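Local coordinates for protein 3-hydroxyacyl-CoA dehydrogenase (Archaeoglobus fulgidus, PDB 1ZEJ) that probably works as an NAD-dependent dehydrogenase of the 3-hydroxyacyl-CoA dehydrogenase family, oxidising a hydroxyl group of its substrate, and forms a homodimer, at residues V128-P133 with P138-V143; C74-E79 with E157-E162. One frame throughout, in Å; residues are numbered along the deposited sequence. Where two conformers were deposited one is given.

Contact 1 of 2, residues V128-P133 with P138-V143; sequences VHWMNP and PLVEIV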
# COMPACT_ATOMS: atom_id res chain seq x y z
N VAL A 128 -14.25 7.72 -16.06
CA VAL A 128 -12.77 7.85 -16.17
C VAL A 128 -12.31 8.59 -14.93
O VAL A 128 -12.57 9.82 -14.81
CB VAL A 128 -12.29 8.56 -17.46
CG1 VAL A 128 -10.83 8.80 -17.47
CG2 VAL A 128 -12.65 7.81 -18.68
N HIS A 129 -11.64 7.85 -14.03
CA HIS A 129 -11.22 8.26 -12.72
C HIS A 129 -9.75 8.68 -12.74
O HIS A 129 -8.84 7.86 -12.88
CB HIS A 129 -11.50 7.10 -11.77
CG HIS A 129 -11.08 7.32 -10.36
ND1 HIS A 129 -10.67 6.29 -9.54
CD2 HIS A 129 -11.04 8.45 -9.60
CE1 HIS A 129 -10.35 6.78 -8.35
NE2 HIS A 129 -10.56 8.09 -8.36
N TRP A 130 -9.55 9.99 -12.73
CA TRP A 130 -8.24 10.61 -12.75
C TRP A 130 -7.81 10.78 -11.34
O TRP A 130 -8.62 10.94 -10.45
CB TRP A 130 -8.32 12.00 -13.37
CG TRP A 130 -8.70 12.05 -14.83
CD1 TRP A 130 -9.96 11.97 -15.34
CD2 TRP A 130 -7.83 12.23 -15.95
NE1 TRP A 130 -9.93 12.09 -16.70
CE2 TRP A 130 -8.63 12.23 -17.10
CE3 TRP A 130 -6.45 12.38 -16.09
CZ2 TRP A 130 -8.10 12.40 -18.38
CZ3 TRP A 130 -5.92 12.56 -17.36
CH2 TRP A 130 -6.74 12.56 -18.49
N MSE A 131 -6.50 10.77 -11.11
CA MSE A 131 -5.96 10.97 -9.76
C MSE A 131 -5.56 12.45 -9.63
O MSE A 131 -5.67 13.23 -10.58
CB MSE A 131 -4.78 10.03 -9.49
CG MSE A 131 -5.00 8.59 -9.89
SE MSE A 131 -6.42 7.71 -8.88
CE MSE A 131 -7.18 6.50 -10.25
N ASN A 132 -5.19 12.86 -8.45
CA ASN A 132 -5.00 14.27 -8.16
C ASN A 132 -3.55 14.59 -7.92
O ASN A 132 -2.98 14.06 -6.98
CB ASN A 132 -5.80 14.65 -6.90
CG ASN A 132 -5.95 16.16 -6.72
OD1 ASN A 132 -5.85 16.96 -7.68
ND2 ASN A 132 -6.18 16.57 -5.50
N PRO A 133 -2.95 15.51 -8.72
CA PRO A 133 -3.49 16.20 -9.91
C PRO A 133 -3.46 15.35 -11.17
O PRO A 133 -2.47 14.60 -11.36
CB PRO A 133 -2.57 17.41 -10.07
CG PRO A 133 -1.58 17.38 -8.95
CD PRO A 133 -1.61 15.99 -8.39
N PRO A 138 0.22 9.40 -12.85
CA PRO A 138 0.11 8.58 -14.06
C PRO A 138 -1.09 7.66 -14.20
O PRO A 138 -1.49 7.38 -15.33
CB PRO A 138 1.42 7.78 -14.05
CG PRO A 138 1.79 7.70 -12.64
CD PRO A 138 1.38 8.99 -12.04
N LEU A 139 -1.71 7.24 -13.09
CA LEU A 139 -2.81 6.28 -13.18
C LEU A 139 -4.14 6.93 -13.54
O LEU A 139 -4.50 7.98 -13.00
CB LEU A 139 -2.94 5.44 -11.88
CG LEU A 139 -4.03 4.38 -11.95
CD1 LEU A 139 -3.57 3.15 -12.76
CD2 LEU A 139 -4.42 3.95 -10.61
N VAL A 140 -4.82 6.33 -14.51
CA VAL A 140 -6.21 6.66 -14.76
C VAL A 140 -6.95 5.34 -14.85
O VAL A 140 -6.52 4.42 -15.54
CB VAL A 140 -6.42 7.48 -16.04
CG1 VAL A 140 -7.86 7.85 -16.21
CG2 VAL A 140 -5.59 8.71 -15.99
N GLU A 141 -8.04 5.24 -14.12
CA GLU A 141 -8.91 4.07 -14.17
C GLU A 141 -10.10 4.34 -15.07
O GLU A 141 -10.71 5.40 -14.99
CB GLU A 141 -9.45 3.73 -12.81
CG GLU A 141 -8.43 3.16 -11.85
CD GLU A 141 -9.04 2.87 -10.49
OE1 GLU A 141 -9.85 3.73 -10.02
OE2 GLU A 141 -8.76 1.78 -9.90
N ILE A 142 -10.40 3.40 -15.94
CA ILE A 142 -11.67 3.43 -16.66
C ILE A 142 -12.61 2.52 -15.93
O ILE A 142 -12.25 1.36 -15.70
CB ILE A 142 -11.49 2.94 -18.09
CG1 ILE A 142 -10.59 3.93 -18.86
CG2 ILE A 142 -12.85 2.68 -18.76
CD1 ILE A 142 -10.20 3.50 -20.22
N VAL A 143 -13.79 3.03 -15.57
CA VAL A 143 -14.73 2.25 -14.80
C VAL A 143 -15.97 2.09 -15.67
O VAL A 143 -16.65 3.05 -15.97
CB VAL A 143 -15.06 2.94 -13.48
CG1 VAL A 143 -15.97 2.05 -12.63
CG2 VAL A 143 -13.79 3.26 -12.71
O HOH W 1 -4.49 10.60 -13.14
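H129 and E141 are held together by backbone and side chain alike. As an antiparallel hydrogen-bonded pair they exchange two main-chain bonds, H129 N to E141 O (2.8 Å) and E141 N to H129 O (3.0 Å). Further along, a water links the two chains, accepting from M131 N and donating to L139 O.

On the same face of the sheet, H129 ND1 donates to E141 OE1 at 2.7 Å. The two side chains run alongside each other, and the carboxylate oxygen meets the imidazole at its edge, in the ring plane, although the two planes are turned 49° apart. CG of H129 stands anti to the backbone N (chi1 178°), which carries the ring alongside the acid. S174 OG bonds to OE1 as well, and V176 N to OE2.

Apolar contacts line both faces. The bent chain of selenomethionine M131 lays CE over one face of the imidazole, toward its rim, and against L139 CD2 (3.8 Å). On the other face of the sheet V140 CG1 presses tightly on V128 CG1 (3.4 Å), while V140 CG2 sits off-centre over the W130 six-membered ring.

Were E141 replaced by an alanine, ND1 would probably lose its acceptor, S174 OG and V176 N their carboxylate, and the ring would be held less firmly. H129 is predicted to be important for catalysis, and this His-carboxylate bond probably helps to fix its rotation, consistent with the His-Glu arrangement of the family.

Contact 2 of 2, residues C74-E79 with E157-E162; sequences CDIVME and EGFLRE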
# COMPACT_ATOMS: atom_id res chain seq x y z
N CYS A 74 -16.30 17.69 -30.93
CA CYS A 74 -15.26 17.07 -30.11
C CYS A 74 -15.30 15.54 -30.25
O CYS A 74 -16.34 15.00 -30.53
CB CYS A 74 -15.41 17.48 -28.65
SG CYS A 74 -14.89 19.20 -28.36
N ASP A 75 -14.17 14.88 -30.01
CA ASP A 75 -14.03 13.46 -30.22
C ASP A 75 -14.35 12.65 -28.96
O ASP A 75 -14.58 11.44 -29.02
CB ASP A 75 -12.60 13.19 -30.64
CG ASP A 75 -12.24 13.90 -31.89
OD1 ASP A 75 -12.82 13.54 -32.92
OD2 ASP A 75 -11.42 14.83 -31.85
N ILE A 76 -14.29 13.32 -27.81
CA ILE A 76 -14.49 12.72 -26.51
C ILE A 76 -14.97 13.85 -25.58
O ILE A 76 -14.54 15.02 -25.72
CB ILE A 76 -13.16 12.20 -25.84
CG1 ILE A 76 -12.52 11.04 -26.62
CG2 ILE A 76 -13.45 11.76 -24.41
CD1 ILE A 76 -11.19 10.45 -25.94
N VAL A 77 -15.93 13.54 -24.72
CA VAL A 77 -16.38 14.46 -23.68
C VAL A 77 -15.99 13.90 -22.31
O VAL A 77 -16.23 12.71 -22.00
CB VAL A 77 -17.86 14.67 -23.71
CG1 VAL A 77 -18.32 15.66 -22.58
CG2 VAL A 77 -18.28 15.13 -25.09
N MSE A 78 -15.36 14.75 -21.50
CA MSE A 78 -15.03 14.44 -20.09
C MSE A 78 -15.87 15.34 -19.21
O MSE A 78 -15.84 16.57 -19.36
CB MSE A 78 -13.56 14.71 -19.81
CG MSE A 78 -12.61 14.03 -20.79
SE MSE A 78 -11.91 12.44 -19.98
CE MSE A 78 -10.83 11.65 -21.48
N GLU A 79 -16.63 14.75 -18.29
CA GLU A 79 -17.47 15.49 -17.37
C GLU A 79 -16.88 15.43 -15.95
O GLU A 79 -16.58 14.36 -15.44
CB GLU A 79 -18.91 14.98 -17.46
CG GLU A 79 -19.81 15.47 -16.33
CD GLU A 79 -19.63 14.70 -15.05
OE1 GLU A 79 -19.88 13.49 -15.07
OE2 GLU A 79 -19.23 15.29 -14.01
N GLU A 157 -9.32 3.95 -23.75
CA GLU A 157 -8.06 3.38 -23.29
C GLU A 157 -6.88 3.81 -24.16
O GLU A 157 -5.84 4.19 -23.64
CB GLU A 157 -8.14 1.85 -23.21
CG GLU A 157 -6.92 1.25 -22.61
CD GLU A 157 -7.00 -0.26 -22.41
OE1 GLU A 157 -7.89 -0.92 -23.01
OE2 GLU A 157 -6.12 -0.75 -21.68
N GLY A 158 -7.05 3.73 -25.48
CA GLY A 158 -6.02 4.14 -26.43
C GLY A 158 -5.70 5.63 -26.30
O GLY A 158 -4.54 6.01 -26.21
N PHE A 159 -6.72 6.47 -26.24
CA PHE A 159 -6.55 7.90 -26.01
C PHE A 159 -5.71 8.16 -24.76
O PHE A 159 -4.73 8.91 -24.77
CB PHE A 159 -7.92 8.56 -25.86
CG PHE A 159 -7.86 10.00 -25.40
CD1 PHE A 159 -7.53 11.01 -26.29
CD2 PHE A 159 -8.13 10.34 -24.10
CE1 PHE A 159 -7.46 12.34 -25.86
CE2 PHE A 159 -8.07 11.66 -23.68
CZ PHE A 159 -7.74 12.65 -24.55
N LEU A 160 -6.11 7.54 -23.65
CA LEU A 160 -5.39 7.78 -22.40
C LEU A 160 -3.96 7.24 -22.44
O LEU A 160 -3.05 7.88 -21.96
CB LEU A 160 -6.16 7.17 -21.24
CG LEU A 160 -7.48 7.82 -20.90
CD1 LEU A 160 -8.23 6.99 -19.89
CD2 LEU A 160 -7.22 9.16 -20.36
N ARG A 161 -3.77 6.07 -23.03
CA ARG A 161 -2.43 5.47 -23.12
C ARG A 161 -1.53 6.38 -23.96
O ARG A 161 -0.37 6.66 -23.59
CB ARG A 161 -2.48 4.06 -23.72
CG ARG A 161 -2.99 2.99 -22.74
CD ARG A 161 -2.57 1.60 -23.08
NE ARG A 161 -3.11 0.61 -22.13
CZ ARG A 161 -2.72 0.44 -20.86
NH1 ARG A 161 -1.78 1.23 -20.27
NH2 ARG A 161 -3.30 -0.52 -20.14
N GLU A 162 -2.05 6.87 -25.06
CA GLU A 162 -1.24 7.70 -25.96
C GLU A 162 -0.91 9.04 -25.32
O GLU A 162 0.04 9.69 -25.69
CB GLU A 162 -1.93 7.89 -27.32
CG GLU A 162 -1.92 6.62 -28.14
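I76 and F159 mark the closest backbone approach between strand 76-79 and the end of helix 150-162, yet their CA atoms are still 9.3 Å apart. The gap is bridged by side chains. F159 points toward the strand, and I76 and M78, two residues apart and so on the same side of it, point toward the helix.

I76 was modelled in two conformers. In one of them its side chain reaches over one face of the F159 ring in a CH-pi contact, with CD1 3.6 Å from the ring centroid and 21° off the normal; the detail of this approach is therefore tentative. With CG anti to the backbone N (chi1 171°), F159 swings its ring out from the helix toward the strand. Selenomethionine M78, bent at chi2, reaches from the strand in the direction opposite to F159 and brings CE to 3.5 Å from F159 CE2. The contact is thus wholly apolar, and its three side chains are buried.

Strand 76-79 runs between strands 14-18 and 103-105 of the parallel part of the sheet. Their residues V15 and C104 continue the packing, V15 against F159 and C104 against I76 and M78. Through F159, on whose ring H35 stacks, the helix packs against one face of the Rossmann-type sheet.

Overall arrangement
Both contacts belong to the NAD-binding domain and share its mixed sheet, with centres about 12 Å apart. The chain forms contact 1 between the two halves of contact 2: strand 76-79 comes first, then the hairpin of strands 125-130 and 139-144, then helix 150-162, which directly follows the hairpin. The helix ties the two together, since L160 packs on V140 and W130, and W130 NE1 also lies against M78 SE. Contact 2 therefore packs the helix on the parallel strands, while contact 1 adds the antiparallel hairpin strand beside them and carries H129, predicted to matter for activity.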